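Local coordinates for lipoprotein (Clostridioides difficile, PDB 7RAG) that binds the CwlD amidase and allosterically activates it during spore formation, at residues A29-V34 / Y42-T47; K65-E70 / K79-S84; K106-N111 / Q139-N144; P150-V155 / R163-Y168. One frame throughout, in Å; residues are numbered along the deposited sequence.

Interaction 1 (A29-V34 / Y42-T47)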
loop_
_atom_site.group_PDB
_atom_site.type_symbol
_atom_site.label_atom_id
_atom_site.label_comp_id
_atom_site.label_asym_id
_atom_site.label_seq_id
_atom_site.Cartn_x
_atom_site.Cartn_y
_atom_site.Cartn_z
ATOM N N ALA A 29 7.381 22.256 -10.365
ATOM C CA ALA A 29 8.423 21.829 -11.292
ATOM C C ALA A 29 7.922 22.033 -12.715
ATOM O O ALA A 29 6.942 21.400 -13.130
ATOM C CB ALA A 29 8.812 20.362 -11.060
ATOM N N GLU A 30 8.583 22.924 -13.449
ATOM C CA GLU A 30 8.334 23.096 -14.873
ATOM C C GLU A 30 9.331 22.240 -15.634
ATOM O O GLU A 30 10.536 22.498 -15.572
ATOM C CB GLU A 30 8.476 24.564 -15.268
ATOM C CG GLU A 30 7.619 25.470 -14.436
ATOM C CD GLU A 30 7.755 26.925 -14.810
ATOM O OE1 GLU A 30 8.625 27.260 -15.661
ATOM O OE2 GLU A 30 6.978 27.728 -14.245
ATOM N N VAL A 31 8.844 21.229 -16.347
ATOM C CA VAL A 31 9.709 20.240 -16.971
ATOM C C VAL A 31 9.602 20.375 -18.478
ATOM O O VAL A 31 8.500 20.350 -19.028
ATOM C CB VAL A 31 9.343 18.811 -16.537
ATOM C CG1 VAL A 31 10.308 17.836 -17.153
ATOM C CG2 VAL A 31 9.327 18.695 -15.018
ATOM N N GLU A 32 10.743 20.509 -19.144
ATOM C CA GLU A 32 10.827 20.415 -20.597
ATOM C C GLU A 32 11.435 19.063 -20.978
ATOM O O GLU A 32 12.496 18.679 -20.466
ATOM C CB GLU A 32 11.662 21.562 -21.170
ATOM C CG GLU A 32 11.670 21.574 -22.693
ATOM C CD GLU A 32 12.766 22.462 -23.323
ATOM O OE1 GLU A 32 13.977 22.211 -23.082
ATOM O OE2 GLU A 32 12.413 23.391 -24.087
ATOM N N VAL A 33 10.752 18.335 -21.854
ATOM C CA VAL A 33 11.209 17.034 -22.330
ATOM C C VAL A 33 11.439 17.144 -23.820
ATOM O O VAL A 33 10.578 17.654 -24.546
ATOM C CB VAL A 33 10.200 15.917 -22.011
ATOM C CG1 VAL A 33 10.753 14.556 -22.442
ATOM C CG2 VAL A 33 9.857 15.927 -20.504
ATOM N N VAL A 34 12.611 16.714 -24.273
ATOM C CA VAL A 34 13.023 16.902 -25.661
ATOM C C VAL A 34 13.330 15.532 -26.249
ATOM O O VAL A 34 14.428 15.001 -26.045
ATOM C CB VAL A 34 14.232 17.837 -25.781
ATOM C CG1 VAL A 34 14.579 18.047 -27.249
ATOM C CG2 VAL A 34 13.953 19.151 -25.081
ATOM N N TYR A 42 5.625 20.325 -19.180
ATOM C CA TYR A 42 4.742 19.813 -18.158
ATOM C C TYR A 42 4.921 20.667 -16.919
ATOM O O TYR A 42 5.991 21.239 -16.713
ATOM C CB TYR A 42 5.057 18.359 -17.834
ATOM C CG TYR A 42 5.065 17.478 -19.041
ATOM C CD1 TYR A 42 3.921 16.799 -19.430
ATOM C CD2 TYR A 42 6.225 17.310 -19.786
ATOM C CE1 TYR A 42 3.923 15.987 -20.537
ATOM C CE2 TYR A 42 6.240 16.497 -20.884
ATOM C CZ TYR A 42 5.083 15.841 -21.262
ATOM O OH TYR A 42 5.105 15.028 -22.375
ATOM N N VAL A 43 3.881 20.762 -16.096
ATOM C CA VAL A 43 4.037 21.337 -14.769
ATOM C C VAL A 43 3.536 20.332 -13.748
ATOM O O VAL A 43 2.413 19.827 -13.846
ATOM C CB VAL A 43 3.327 22.692 -14.614
ATOM C CG1 VAL A 43 3.445 23.189 -13.206
ATOM C CG2 VAL A 43 3.952 23.710 -15.542
ATOM N N LEU A 44 4.388 20.022 -12.788
ATOM C CA LEU A 44 4.069 19.115 -11.705
ATOM C C LEU A 44 4.209 19.878 -10.407
ATOM O O LEU A 44 4.912 20.890 -10.343
ATOM C CB LEU A 44 5.011 17.891 -11.688
ATOM C CG LEU A 44 4.938 16.987 -12.925
ATOM C CD1 LEU A 44 5.861 17.480 -14.043
ATOM C CD2 LEU A 44 5.224 15.547 -12.579
ATOM N N ILE A 45 3.532 19.391 -9.374
ATOM C CA ILE A 45 3.869 19.752 -8.004
ATOM C C ILE A 45 4.590 18.570 -7.374
ATOM O O ILE A 45 4.143 17.421 -7.496
ATOM C CB ILE A 45 2.624 20.167 -7.211
ATOM C CG1 ILE A 45 2.014 21.394 -7.895
ATOM C CG2 ILE A 45 3.004 20.486 -5.767
ATOM C CD1 ILE A 45 0.610 21.665 -7.526
ATOM N N HIS A 46 5.756 18.843 -6.791
ATOM C CA HIS A 46 6.537 17.874 -6.041
ATOM C C HIS A 46 6.319 18.121 -4.572
ATOM O O HIS A 46 6.546 19.240 -4.093
ATOM C CB HIS A 46 8.030 18.015 -6.299
ATOM C CG HIS A 46 8.446 17.594 -7.658
ATOM N ND1 HIS A 46 9.767 17.536 -8.039
ATOM C CD2 HIS A 46 7.720 17.209 -8.730
ATOM C CE1 HIS A 46 9.836 17.137 -9.294
ATOM N NE2 HIS A 46 8.609 16.925 -9.731
ATOM N N THR A 47 5.928 17.073 -3.857
ATOM C CA THR A 47 5.818 17.112 -2.411
ATOM C C THR A 47 6.670 16.015 -1.793
ATOM O O THR A 47 6.669 14.868 -2.249
ATOM C CB THR A 47 4.366 16.983 -1.999
ATOM O OG1 THR A 47 3.661 18.134 -2.470
ATOM C CG2 THR A 47 4.238 16.920 -0.493
#
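Ala29 sets its CB over one face of the His46 imidazole, 3.9 Å from the ring centroid and displaced toward the CE1-NE2 rim, a CH-pi contact. This is the dense side of the pair. Next along it, Val31 CG2 meets Leu44 CD1 at 3.8 Å. Val33 CG2 then approaches Tyr42 CE2 obliquely, 3.7 Å away. In both valines CG1 is anti to the backbone N (chi1 -177° in Val31), and CG2, beside that N, is the branch that does the touching. The segments belong to a beta hairpin of strands 24-33 and 40-58. Ala29-Leu44 and Val31-Tyr42 are antiparallel hydrogen-bonded pairs, two backbone bonds each. Ala29 N to Leu44 O is 2.8 Å and practically straight at 179°, whereas Tyr42 N to Val31 O, 2.9 Å, bends to 151°. The sheet runs on into a strand of the second subunit, another copy of this protein; Phe100 of that copy meets His46 edge-to-face. Tyr42 OH is hydrogen-bonded to Glu57 of the amidase chain. The reverse face is looser. There the non-hydrogen-bonded pair Glu30-Val43 is partly exposed and touches lightly, Glu30 CG lying 4.2 Å from Val43 CG2, while the Glu30 carboxylate makes a long, weak ion pair with Lys28.

Interaction 2 (K65-E70 / K79-S84)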
loop_
_atom_site.group_PDB
_atom_site.type_symbol
_atom_site.label_atom_id
_atom_site.label_comp_id
_atom_site.label_asym_id
_atom_site.label_seq_id
_atom_site.Cartn_x
_atom_site.Cartn_y
_atom_site.Cartn_z
ATOM N N LYS A 65 3.926 -16.596 15.855
ATOM C CA LYS A 65 5.255 -16.387 15.299
ATOM C C LYS A 65 5.165 -16.036 13.823
ATOM O O LYS A 65 4.467 -16.704 13.059
ATOM C CB LYS A 65 6.094 -17.649 15.492
ATOM C CG LYS A 65 7.514 -17.574 14.960
ATOM C CD LYS A 65 8.166 -18.967 14.936
ATOM C CE LYS A 65 9.630 -18.891 14.559
ATOM N NZ LYS A 65 10.253 -20.231 14.254
ATOM N N GLY A 66 5.840 -14.958 13.434
ATOM C CA GLY A 66 5.841 -14.526 12.060
ATOM C C GLY A 66 4.664 -13.665 11.649
ATOM O O GLY A 66 4.681 -13.129 10.538
ATOM N N LYS A 67 3.630 -13.539 12.480
ATOM C CA LYS A 67 2.569 -12.579 12.198
ATOM C C LYS A 67 3.074 -11.174 12.481
ATOM O O LYS A 67 3.925 -10.965 13.347
ATOM C CB LYS A 67 1.323 -12.882 13.025
ATOM C CG LYS A 67 0.715 -14.214 12.661
ATOM C CD LYS A 67 -0.290 -14.657 13.661
ATOM C CE LYS A 67 -1.276 -15.618 13.055
ATOM N NZ LYS A 67 -0.626 -16.866 12.670
ATOM N N SER A 68 2.587 -10.206 11.706
ATOM C CA SER A 68 3.138 -8.865 11.839
ATOM C C SER A 68 2.080 -7.812 11.539
ATOM O O SER A 68 1.057 -8.076 10.901
ATOM C CB SER A 68 4.371 -8.666 10.937
ATOM O OG SER A 68 4.067 -8.814 9.552
ATOM N N ILE A 69 2.344 -6.613 12.046
ATOM C CA ILE A 69 1.578 -5.421 11.732
ATOM C C ILE A 69 2.562 -4.330 11.351
ATOM O O ILE A 69 3.525 -4.073 12.080
ATOM C CB ILE A 69 0.711 -4.967 12.916
ATOM C CG1 ILE A 69 -0.387 -5.987 13.187
ATOM C CG2 ILE A 69 0.112 -3.622 12.622
ATOM C CD1 ILE A 69 -1.128 -5.759 14.502
ATOM N N GLU A 70 2.318 -3.686 10.224
ATOM C CA GLU A 70 3.191 -2.660 9.679
ATOM C C GLU A 70 2.409 -1.359 9.536
ATOM O O GLU A 70 1.331 -1.350 8.938
ATOM C CB GLU A 70 3.730 -3.137 8.344
ATOM C CG GLU A 70 4.992 -2.486 7.903
ATOM C CD GLU A 70 5.556 -3.165 6.663
ATOM O OE1 GLU A 70 5.572 -4.429 6.632
ATOM O OE2 GLU A 70 5.959 -2.436 5.718
ATOM N N LYS A 79 -0.346 -9.083 8.618
ATOM C CA LYS A 79 0.170 -10.209 7.851
ATOM C C LYS A 79 0.142 -11.482 8.680
ATOM O O LYS A 79 0.647 -11.499 9.810
ATOM C CB LYS A 79 1.597 -9.927 7.370
ATOM C CG LYS A 79 1.669 -8.937 6.217
ATOM C CD LYS A 79 3.054 -8.850 5.640
ATOM C CE LYS A 79 3.109 -7.818 4.520
ATOM N NZ LYS A 79 4.378 -7.045 4.569
ATOM N N ASN A 80 -0.460 -12.534 8.123
ATOM C CA ASN A 80 -0.335 -13.892 8.655
ATOM C C ASN A 80 0.309 -14.750 7.579
ATOM O O ASN A 80 -0.385 -15.222 6.657
ATOM C CB ASN A 80 -1.679 -14.487 9.073
ATOM C CG ASN A 80 -1.532 -15.874 9.724
ATOM O OD1 ASN A 80 -0.413 -16.357 9.943
ATOM N ND2 ASN A 80 -2.656 -16.503 10.060
ATOM N N PRO A 81 1.622 -14.990 7.657
ATOM C CA PRO A 81 2.292 -15.740 6.588
ATOM C C PRO A 81 2.009 -17.224 6.637
ATOM O O PRO A 81 2.190 -17.901 5.622
ATOM C CB PRO A 81 3.770 -15.432 6.830
ATOM C CG PRO A 81 3.861 -15.264 8.325
ATOM C CD PRO A 81 2.536 -14.674 8.772
ATOM N N LYS A 82 1.528 -17.746 7.767
ATOM C CA LYS A 82 1.168 -19.157 7.852
ATOM C C LYS A 82 0.097 -19.535 6.830
ATOM O O LYS A 82 -0.061 -20.720 6.523
ATOM C CB LYS A 82 0.695 -19.493 9.280
ATOM C CG LYS A 82 0.696 -20.984 9.643
ATOM C CD LYS A 82 0.258 -21.218 11.096
ATOM C CE LYS A 82 1.420 -21.015 12.086
ATOM N NZ LYS A 82 1.097 -21.311 13.535
ATOM N N ILE A 83 -0.657 -18.567 6.306
ATOM C CA ILE A 83 -1.655 -18.840 5.275
ATOM C C ILE A 83 -1.485 -17.841 4.142
ATOM O O ILE A 83 -2.364 -17.710 3.280
ATOM C CB ILE A 83 -3.092 -18.796 5.831
ATOM C CG1 ILE A 83 -3.392 -17.424 6.431
ATOM C CG2 ILE A 83 -3.305 -19.889 6.863
ATOM C CD1 ILE A 83 -4.772 -17.336 7.039
ATOM N N SER A 84 -0.356 -17.130 4.141
ATOM C CA SER A 84 -0.028 -16.170 3.087
ATOM C C SER A 84 -1.127 -15.117 2.931
ATOM O O SER A 84 -1.573 -14.814 1.821
ATOM C CB SER A 84 0.232 -16.884 1.756
ATOM O OG SER A 84 1.147 -17.953 1.925
#
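Lys67 and Asn80 lie side by side, their side chains pointing the same way. Lys67 CB lies 3.6 Å from Lys79 O. Lys67 CG, anti to the carbonyl carbon (chi1 -64°), comes to 3.6 Å from Asn80 OD1, and Lys67 CD passes that same OD1 at 4.1 Å. Lys67 CE is nearer, 3.3 Å from Asn80 OD1. The last torsion (chi4 66°) then bends the chain and places Lys67 NZ, which hydrogen-bonds Asn80 OD1 at 2.8 Å from above the carbonyl plane, 54° out of it. NZ has a second acceptor in His63 O. Asn80 OD1 is gripped from the opposite face as well, by Lys82 N at 3.2 Å, which makes an Asx turn just where strand 75-80 ends. That strand and strand 68-71 form a beta hairpin in an antiparallel sheet. Ser68 and Lys79 are its hydrogen-bonded pair here, each backbone N donating to the other's O, with Ser68 OG resting against Lys79 CB. Before the pair, the Gly66 carbonyl O packs on the proline ring, 3.2 Å from Pro81 CD. After it, Glu70 OE1 and Lys79 NZ form a salt bridge at 3.5 Å, the two side chains crossing at a slant. Trp199 of the amidase chain packs on both Lys67 and Asn80, and Lys82 NZ is salt-bridged to Glu195 of that chain.

Interaction 3 (K106-N111 / Q139-N144); sequences KNYLQN and QVLYVN
Tyr108 and Leu141 keep their CA atoms 8.3 Å apart, the loop 106-111 standing off strand 138-144 with no backbone hydrogen bond between the two segments, and side chains fill the distance. The Tyr108 ring does most of the bridging. Leu141 CB sits over one face of the ring as a CH-pi contact, 3.8 Å from the centroid and 20° off the normal, with Tyr108 CZ the nearest ring atom to it at 3.6 Å. Leu141 CD2 meets the CG-CD2 side of the ring, 3.7 Å from Tyr108 CD2. The end of the Asn107 side chain lies over the opposite face, toward the rim, and its amide and that of Gln139 run in opposite directions, planes 20° apart. At the far end Tyr108 OH gives a weak hydrogen bond to Gln139 O, 3.0 Å, and rests 3.4 Å from Gln139 CG. Leu125 and Met114, and Phe15 of the second subunit, also pack against the Tyr108 side chain. The loop is therefore held to the sheet mainly by apolar packing on a buried ring, while the phenol oxygen is given a backbone acceptor, though only a weak bond to it.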
loop_
_atom_site.group_PDB
_atom_site.type_symbol
_atom_site.label_atom_id
_atom_site.label_comp_id
_atom_site.label_asym_id
_atom_site.label_seq_id
_atom_site.Cartn_x
_atom_site.Cartn_y
_atom_site.Cartn_z
ATOM N N LYS A 106 7.426 10.497 19.632
ATOM C CA LYS A 106 6.413 11.441 19.178
ATOM C C LYS A 106 5.249 11.578 20.153
ATOM O O LYS A 106 4.395 12.439 19.936
ATOM C CB LYS A 106 5.849 11.111 17.777
ATOM C CG LYS A 106 6.768 11.480 16.591
ATOM C CD LYS A 106 6.080 11.212 15.248
ATOM C CE LYS A 106 4.576 10.998 15.417
ATOM N NZ LYS A 106 3.888 10.893 14.107
ATOM N N ASN A 107 5.178 10.788 21.221
ATOM C CA ASN A 107 4.353 11.169 22.360
ATOM C C ASN A 107 5.185 11.602 23.549
ATOM O O ASN A 107 4.830 12.572 24.229
ATOM C CB ASN A 107 3.421 10.034 22.792
ATOM C CG ASN A 107 2.628 10.384 24.057
ATOM O OD1 ASN A 107 2.684 9.670 25.067
ATOM N ND2 ASN A 107 1.902 11.500 24.009
ATOM N N TYR A 108 6.290 10.906 23.807
ATOM C CA TYR A 108 7.260 11.355 24.790
ATOM C C TYR A 108 8.256 12.342 24.209
ATOM O O TYR A 108 9.002 12.963 24.972
ATOM C CB TYR A 108 7.970 10.151 25.397
ATOM C CG TYR A 108 7.000 9.338 26.202
ATOM C CD1 TYR A 108 6.569 9.783 27.457
ATOM C CD2 TYR A 108 6.457 8.161 25.695
ATOM C CE1 TYR A 108 5.645 9.058 28.204
ATOM C CE2 TYR A 108 5.536 7.422 26.434
ATOM C CZ TYR A 108 5.133 7.876 27.690
ATOM O OH TYR A 108 4.219 7.146 28.419
ATOM N N LEU A 109 8.262 12.511 22.884
ATOM C CA LEU A 109 8.997 13.607 22.263
ATOM C C LEU A 109 8.190 14.895 22.325
ATOM O O LEU A 109 8.627 15.892 22.910
ATOM C CB LEU A 109 9.330 13.263 20.808
ATOM C CG LEU A 109 9.959 14.398 20.003
ATOM C CD1 LEU A 109 11.356 14.731 20.531
ATOM C CD2 LEU A 109 9.987 14.036 18.524
ATOM N N GLN A 110 7.005 14.887 21.725
ATOM C CA GLN A 110 6.163 16.080 21.639
ATOM C C GLN A 110 5.491 16.271 22.997
ATOM O O GLN A 110 4.397 15.771 23.273
ATOM C CB GLN A 110 5.174 15.945 20.488
ATOM C CG GLN A 110 5.867 15.713 19.134
ATOM C CD GLN A 110 4.906 15.360 18.004
ATOM O OE1 GLN A 110 3.689 15.266 18.200
ATOM N NE2 GLN A 110 5.455 15.164 16.809
ATOM N N ASN A 111 6.182 17.004 23.864
ATOM C CA ASN A 111 5.757 17.158 25.245
ATOM C C ASN A 111 4.450 17.939 25.335
ATOM O O ASN A 111 4.179 18.856 24.556
ATOM C CB ASN A 111 6.851 17.855 26.065
ATOM N N GLN A 139 -0.197 6.349 30.681
ATOM C CA GLN A 139 0.930 5.724 30.005
ATOM C C GLN A 139 2.208 6.161 30.715
ATOM O O GLN A 139 2.492 7.362 30.801
ATOM C CB GLN A 139 0.940 6.138 28.535
ATOM C CG GLN A 139 1.603 5.165 27.587
ATOM C CD GLN A 139 1.787 5.771 26.209
ATOM O OE1 GLN A 139 1.530 6.959 26.007
ATOM N NE2 GLN A 139 2.225 4.960 25.252
ATOM N N VAL A 140 2.965 5.199 31.245
ATOM C CA VAL A 140 4.192 5.493 31.979
ATOM C C VAL A 140 5.370 4.822 31.292
ATOM O O VAL A 140 5.376 3.599 31.111
ATOM C CB VAL A 140 4.112 5.049 33.448
ATOM C CG1 VAL A 140 5.351 5.543 34.194
ATOM C CG2 VAL A 140 2.856 5.584 34.083
ATOM N N LEU A 141 6.385 5.619 30.965
ATOM C CA LEU A 141 7.598 5.149 30.312
ATOM C C LEU A 141 8.783 5.327 31.248
ATOM O O LEU A 141 8.993 6.416 31.792
ATOM C CB LEU A 141 7.845 5.910 29.015
ATOM C CG LEU A 141 9.078 5.514 28.205
ATOM C CD1 LEU A 141 8.920 4.179 27.486
ATOM C CD2 LEU A 141 9.410 6.637 27.226
ATOM N N TYR A 142 9.553 4.259 31.427
ATOM C CA TYR A 142 10.801 4.290 32.178
ATOM C C TYR A 142 11.946 4.327 31.184
ATOM O O TYR A 142 12.077 3.421 30.352
ATOM C CB TYR A 142 10.929 3.072 33.094
ATOM C CG TYR A 142 9.836 3.017 34.127
ATOM C CD1 TYR A 142 10.048 3.485 35.422
ATOM C CD2 TYR A 142 8.572 2.525 33.802
ATOM C CE1 TYR A 142 9.044 3.453 36.356
ATOM C CE2 TYR A 142 7.565 2.491 34.738
ATOM C CZ TYR A 142 7.806 2.954 36.010
ATOM O OH TYR A 142 6.789 2.923 36.937
ATOM N N VAL A 143 12.771 5.364 31.271
ATOM C CA VAL A 143 13.930 5.544 30.408
ATOM C C VAL A 143 15.186 5.384 31.256
ATOM O O VAL A 143 15.255 5.888 32.381
ATOM C CB VAL A 143 13.899 6.924 29.717
ATOM C CG1 VAL A 143 15.051 7.049 28.726
ATOM C CG2 VAL A 143 12.565 7.142 29.029
ATOM N N ASN A 144 16.170 4.673 30.726
ATOM C CA ASN A 144 17.446 4.561 31.411
ATOM C C ASN A 144 18.127 5.924 31.408
ATOM O O ASN A 144 18.364 6.502 30.347
ATOM C CB ASN A 144 18.310 3.507 30.728
ATOM C CG ASN A 144 19.623 3.298 31.421
ATOM O OD1 ASN A 144 20.501 4.153 31.398
ATOM N ND2 ASN A 144 19.774 2.147 32.027
#

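Interaction 4 (P150-V155 / R163-Y168)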
loop_
_atom_site.group_PDB
_atom_site.type_symbol
_atom_site.label_atom_id
_atom_site.label_comp_id
_atom_site.label_asym_id
_atom_site.label_seq_id
_atom_site.Cartn_x
_atom_site.Cartn_y
_atom_site.Cartn_z
ATOM N N PRO A 150 14.604 3.633 26.270
ATOM C CA PRO A 150 13.477 3.213 27.113
ATOM C C PRO A 150 13.717 1.821 27.677
ATOM O O PRO A 150 14.204 0.929 26.981
ATOM C CB PRO A 150 12.287 3.229 26.146
ATOM C CG PRO A 150 12.893 2.946 24.818
ATOM C CD PRO A 150 14.274 3.589 24.835
ATOM N N GLU A 151 13.378 1.638 28.953
ATOM C CA GLU A 151 13.488 0.325 29.583
ATOM C C GLU A 151 12.137 -0.360 29.714
ATOM O O GLU A 151 12.003 -1.543 29.388
ATOM C CB GLU A 151 14.142 0.443 30.964
ATOM C CG GLU A 151 15.538 1.045 30.930
ATOM C CD GLU A 151 16.506 0.411 31.936
ATOM O OE1 GLU A 151 16.072 0.070 33.059
ATOM O OE2 GLU A 151 17.702 0.244 31.599
ATOM N N LYS A 152 11.120 0.372 30.168
ATOM C CA LYS A 152 9.838 -0.228 30.485
ATOM C C LYS A 152 8.719 0.758 30.197
ATOM O O LYS A 152 8.895 1.977 30.301
ATOM C CB LYS A 152 9.786 -0.664 31.950
ATOM C CG LYS A 152 8.601 -1.519 32.283
ATOM C CD LYS A 152 8.719 -2.138 33.667
ATOM C CE LYS A 152 8.537 -1.102 34.771
ATOM N NZ LYS A 152 8.291 -1.764 36.092
HETATM N N MSE A 153 7.560 0.215 29.849
HETATM C CA MSE A 153 6.381 1.035 29.697
HETATM C C MSE A 153 5.168 0.344 30.272
HETATM O O MSE A 153 5.004 -0.852 30.075
HETATM C CB MSE A 153 6.139 1.373 28.241
HETATM C CG MSE A 153 5.026 2.390 28.122
HETATM SE SE MSE A 153 4.109 2.420 26.404
HETATM C CE MSE A 153 5.369 3.600 25.420
ATOM N N GLU A 154 4.326 1.081 30.994
ATOM C CA GLU A 154 3.120 0.527 31.597
ATOM C C GLU A 154 1.896 1.338 31.184
ATOM O O GLU A 154 1.891 2.570 31.297
ATOM C CB GLU A 154 3.231 0.493 33.126
ATOM C CG GLU A 154 4.390 -0.345 33.650
ATOM C CD GLU A 154 4.517 -0.294 35.170
ATOM O OE1 GLU A 154 4.144 0.739 35.777
ATOM O OE2 GLU A 154 4.989 -1.292 35.763
ATOM N N VAL A 155 0.867 0.650 30.699
ATOM C CA VAL A 155 -0.465 1.226 30.573
ATOM C C VAL A 155 -1.240 0.841 31.833
ATOM O O VAL A 155 -1.406 -0.345 32.144
ATOM C CB VAL A 155 -1.160 0.750 29.286
ATOM C CG1 VAL A 155 -2.532 1.408 29.105
ATOM C CG2 VAL A 155 -0.276 1.029 28.076
ATOM N N ARG A 163 -2.138 -2.757 32.958
ATOM C CA ARG A 163 -2.792 -3.694 32.061
ATOM C C ARG A 163 -1.872 -4.166 30.957
ATOM O O ARG A 163 -2.021 -5.298 30.490
ATOM C CB ARG A 163 -4.039 -3.062 31.443
ATOM C CG ARG A 163 -5.073 -2.707 32.449
ATOM C CD ARG A 163 -5.263 -3.875 33.356
ATOM N NE ARG A 163 -6.466 -3.713 34.145
ATOM C CZ ARG A 163 -7.433 -4.609 34.231
ATOM N NH1 ARG A 163 -7.324 -5.758 33.578
ATOM N NH2 ARG A 163 -8.490 -4.343 34.993
ATOM N N PHE A 164 -0.963 -3.308 30.494
ATOM C CA PHE A 164 0.062 -3.680 29.529
ATOM C C PHE A 164 1.407 -3.303 30.100
ATOM O O PHE A 164 1.590 -2.157 30.523
ATOM C CB PHE A 164 -0.096 -2.972 28.176
ATOM C CG PHE A 164 -1.234 -3.458 27.377
ATOM C CD1 PHE A 164 -1.042 -4.429 26.406
ATOM C CD2 PHE A 164 -2.512 -2.956 27.605
ATOM C CE1 PHE A 164 -2.126 -4.892 25.666
ATOM C CE2 PHE A 164 -3.584 -3.412 26.877
ATOM C CZ PHE A 164 -3.392 -4.382 25.901
ATOM N N THR A 165 2.350 -4.245 30.082
ATOM C CA THR A 165 3.719 -3.984 30.505
ATOM C C THR A 165 4.661 -4.362 29.376
ATOM O O THR A 165 4.765 -5.539 29.017
ATOM C CB THR A 165 4.086 -4.754 31.769
ATOM O OG1 THR A 165 3.142 -4.441 32.798
ATOM C CG2 THR A 165 5.477 -4.338 32.238
ATOM N N VAL A 166 5.374 -3.375 28.851
ATOM C CA VAL A 166 6.360 -3.590 27.814
ATOM C C VAL A 166 7.734 -3.437 28.442
ATOM O O VAL A 166 8.055 -2.377 28.988
ATOM C CB VAL A 166 6.180 -2.600 26.655
ATOM C CG1 VAL A 166 7.281 -2.797 25.627
ATOM C CG2 VAL A 166 4.803 -2.739 26.036
ATOM N N LYS A 167 8.552 -4.473 28.344
ATOM C CA LYS A 167 9.963 -4.400 28.713
ATOM C C LYS A 167 10.790 -4.421 27.437
ATOM O O LYS A 167 10.687 -5.364 26.638
ATOM C CB LYS A 167 10.358 -5.550 29.645
ATOM C CG LYS A 167 9.930 -5.334 31.116
ATOM C CD LYS A 167 9.802 -6.642 31.875
ATOM C CE LYS A 167 9.606 -6.411 33.388
ATOM N NZ LYS A 167 10.777 -6.912 34.230
ATOM N N TYR A 168 11.590 -3.374 27.242
ATOM C CA TYR A 168 12.410 -3.218 26.043
ATOM C C TYR A 168 13.774 -3.881 26.240
ATOM O O TYR A 168 14.524 -3.499 27.140
ATOM C CB TYR A 168 12.585 -1.735 25.715
ATOM C CG TYR A 168 11.304 -0.990 25.413
ATOM C CD1 TYR A 168 10.850 -0.836 24.101
ATOM C CD2 TYR A 168 10.555 -0.420 26.440
ATOM C CE1 TYR A 168 9.674 -0.147 23.830
ATOM C CE2 TYR A 168 9.388 0.281 26.184
ATOM C CZ TYR A 168 8.951 0.413 24.880
ATOM O OH TYR A 168 7.786 1.100 24.645
#
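Tyr168 is clasped on both faces. Pro150 CB lies over one as a CH-pi contact, 4.2 Å from the ring centroid, and Val166 CG1 stands 3.7 Å above the plane of the Tyr168 ring on the other. Lys152 N and Glu151 C meet its edge in plane. At the tip, selenomethionine Met153 touches Tyr168 OH with CE at 3.6 Å, while the hydroxyl is hydrogen-bonded to Gly102 O. On the same side of the sheet as Met153 and Val166, Val155 CG2 lies beside Phe164 CB, 4.0 Å away. Met153 and Val166 form an antiparallel hydrogen-bonded pair, each N donating to the other's O. On the opposite face of the sheet, with Thr165 and Lys167, Lys152 NZ forms a salt bridge with Glu154 OE2 (3.4 Å), its hydrogen bond weak, and makes a cation-pi contact with Tyr142. Val155 O takes Arg163 N at 2.6 Å and, weakly, Phe164 N at 3.4 Å. Arg163 in turn is salt-bridged to Asp157 and hydrogen-bonded to Val34 O of the second subunit. Glu151 and Lys152 oppose Tyr142 in a classic beta bulge on the other side of strand 150-156, toward strand 138-144; within this antiparallel hairpin, Arg163 and Phe164 opposite Val155 make another.

Interactions 1, 2 and 4 each join the two strands of an antiparallel hairpin, whereas interaction 3 joins a loop to a strand through side chains. Interactions 1 and 2 share one sheet, yet their centres are about 41 Å apart. Interactions 3 and 4 both reach the other sheet, through the neighbouring strands 138-144 and 150-156, and touch directly through backbone bonds between those strands. Interactions 1 and 3 are buried, with apolar and ring contacts prominent; interaction 2 is partly exposed and leans on lysine, asparagine and glutamate, beside the amidase chain. Interaction 4 mixes a buried apolar face with a charged one. Interactions 1 and 4 lie on opposite sides of the chain's centre, but the strands of both are continued by the second subunit.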